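Local coordinates for acyl-CoA synthetase (AMP-forming)/AMP-acid ligase II-like protein (Dyadobacter fermentans, PDB 4GS5) that probably activates medium-chain fatty acids or related carboxylic acids as adenylates and passes them to coenzyme A, as an AMP-forming ligase of the ANL type, at residues Y28-K33 and M94-G99. Residues are numbered along the deposited sequence; the frame is centred on the assembly and turned at random.
Sequences YDFMEK and MMLVRG. With EDO (1,2-ethanediol), chain U.
Two helices of the large N-terminal part of this ANL-family (AMP-forming) fold, 22-36 and 90-102, pack here through apolar side chains, with F30 meeting both L96 and V97, and M31 meeting L96. The helical segments run broadly the same way, crossing at -42° with axes 10.4 Å apart at closest approach. No hydrogen bond links them, and the four touching residues are all buried, so apolar contact carries the interface. F30 supplies most of it from its side. Its CG lies anti to the backbone N (chi1 173°), which carries the ring out to the second helix, where two neighbouring residues receive it differently. V97 comes to the ring edge, near its plane, and its CG2 methyl sits 3.5 Å from F30 CZ. L96 approaches obliquely, its CD1 4.0 Å from F30 CD2. The same L96 methyl also serves M31, a selenomethionine whose CG stands 4.2 Å from it; L96 CD1 thus touches both F30 and M31. M31 and L96 are also the pair whose CA atoms lie nearest across the segments, 7.2 Å from M31 CA to L96 CA. Beyond the two segments, F30 also touches L93 and M100 of helix 90-102 and meets the ring of F41 at about 45°, while V97 reaches A66 of helix 59-72 and M31 touches T8 of strand 5-8. Were F30 an alanine, V97 CG2 would probably lose its aromatic neighbour, and L96 CD1 would be left with M31 alone as its partner from segment 28-33. At the part of the ring edge across from V97, O2 of a 1,2-ethanediol, probably from the crystallisation liquor, lies 4.0 Å from F30 CD1. The extended side chain of K33 holds the diol's far end by a hydrogen bond of 2.9 Å from K33 NZ to EDO O1.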
# COMPACT_ATOMS: atom_id res chain seq x y z
N TYR A 28 8.29 -7.49 26.16
CA TYR A 28 9.32 -8.20 26.90
C TYR A 28 9.29 -9.70 26.58
O TYR A 28 10.33 -10.30 26.31
CB TYR A 28 9.16 -7.93 28.39
CG TYR A 28 10.15 -8.68 29.25
CD1 TYR A 28 11.41 -8.15 29.52
CD2 TYR A 28 9.83 -9.91 29.79
CE1 TYR A 28 12.32 -8.84 30.31
CE2 TYR A 28 10.73 -10.61 30.58
CZ TYR A 28 11.96 -10.06 30.84
OH TYR A 28 12.84 -10.77 31.63
N ASP A 29 8.09 -10.28 26.58
CA ASP A 29 7.92 -11.70 26.27
C ASP A 29 8.42 -12.08 24.88
O ASP A 29 9.13 -13.07 24.70
CB ASP A 29 6.45 -12.13 26.43
CG ASP A 29 6.01 -12.15 27.89
OD1 ASP A 29 6.88 -12.00 28.77
OD2 ASP A 29 4.79 -12.31 28.14
N PHE A 30 8.04 -11.28 23.89
CA PHE A 30 8.54 -11.52 22.56
C PHE A 30 10.06 -11.44 22.54
O PHE A 30 10.72 -12.33 22.00
CB PHE A 30 7.96 -10.52 21.55
CG PHE A 30 8.59 -10.64 20.20
CD1 PHE A 30 8.11 -11.57 19.29
CD2 PHE A 30 9.67 -9.86 19.84
CE1 PHE A 30 8.69 -11.70 18.04
CE2 PHE A 30 10.26 -9.98 18.61
CZ PHE A 30 9.77 -10.90 17.70
N MSE A 31 10.61 -10.39 23.13
CA MSE A 31 12.06 -10.22 23.12
C MSE A 31 12.79 -11.38 23.80
O MSE A 31 13.78 -11.90 23.28
CB MSE A 31 12.46 -8.89 23.74
CG MSE A 31 12.00 -7.72 22.91
SE MSE A 31 12.22 -6.04 23.83
CE MSE A 31 14.13 -5.78 23.51
N GLU A 32 12.29 -11.78 24.97
CA GLU A 32 12.87 -12.91 25.67
C GLU A 32 12.88 -14.11 24.74
O GLU A 32 13.89 -14.81 24.63
CB GLU A 32 12.09 -13.20 26.95
CG GLU A 32 12.38 -12.20 28.07
CD GLU A 32 13.69 -12.48 28.80
OE1 GLU A 32 13.70 -13.39 29.68
OE2 GLU A 32 14.70 -11.80 28.51
N LYS A 33 11.78 -14.34 24.03
CA LYS A 33 11.71 -15.48 23.11
C LYS A 33 12.69 -15.33 21.94
O LYS A 33 13.37 -16.30 21.56
CB LYS A 33 10.28 -15.71 22.61
CG LYS A 33 10.15 -17.01 21.81
CD LYS A 33 8.75 -17.26 21.25
CE LYS A 33 8.76 -18.54 20.42
NZ LYS A 33 7.48 -18.81 19.70
N MSE A 94 7.86 -5.88 14.67
CA MSE A 94 9.01 -5.69 13.78
C MSE A 94 9.98 -4.61 14.29
O MSE A 94 11.19 -4.68 14.05
CB MSE A 94 8.60 -5.44 12.32
CG MSE A 94 8.31 -6.73 11.54
SE MSE A 94 9.88 -7.88 11.24
CE MSE A 94 11.28 -6.55 11.25
N MSE A 95 9.46 -3.62 15.00
CA MSE A 95 10.35 -2.60 15.56
C MSE A 95 11.28 -3.21 16.60
O MSE A 95 12.45 -2.80 16.74
CB MSE A 95 9.54 -1.44 16.16
CG MSE A 95 8.85 -0.57 15.13
SE MSE A 95 10.15 0.34 14.01
CE MSE A 95 10.98 1.47 15.34
N LEU A 96 10.77 -4.21 17.34
CA LEU A 96 11.57 -4.90 18.36
C LEU A 96 12.66 -5.75 17.73
O LEU A 96 13.80 -5.77 18.20
CB LEU A 96 10.68 -5.79 19.24
CG LEU A 96 9.49 -5.09 19.91
CD1 LEU A 96 8.75 -6.09 20.79
CD2 LEU A 96 9.97 -3.90 20.72
N VAL A 97 12.30 -6.48 16.68
CA VAL A 97 13.24 -7.31 15.94
C VAL A 97 14.37 -6.48 15.37
O VAL A 97 15.55 -6.82 15.55
CB VAL A 97 12.54 -8.07 14.79
CG1 VAL A 97 13.58 -8.75 13.89
CG2 VAL A 97 11.56 -9.10 15.36
N ARG A 98 14.03 -5.38 14.68
CA ARG A 98 15.04 -4.46 14.17
C ARG A 98 15.93 -3.97 15.32
O ARG A 98 17.15 -4.00 15.23
CB ARG A 98 14.39 -3.26 13.48
CG ARG A 98 13.69 -3.60 12.17
CD ARG A 98 12.70 -2.51 11.77
NE ARG A 98 11.91 -2.90 10.61
CZ ARG A 98 10.71 -2.41 10.32
NH1 ARG A 98 10.15 -1.50 11.11
NH2 ARG A 98 10.06 -2.82 9.25
N GLY A 99 15.29 -3.55 16.40
CA GLY A 99 16.01 -3.11 17.59
C GLY A 99 17.02 -4.12 18.11
O GLY A 99 18.13 -3.74 18.49
C1 EDO U . 5.90 -15.65 19.53
O1 EDO U . 5.35 -16.96 19.25
C2 EDO U . 5.07 -14.99 20.63
O2 EDO U . 5.88 -14.09 21.38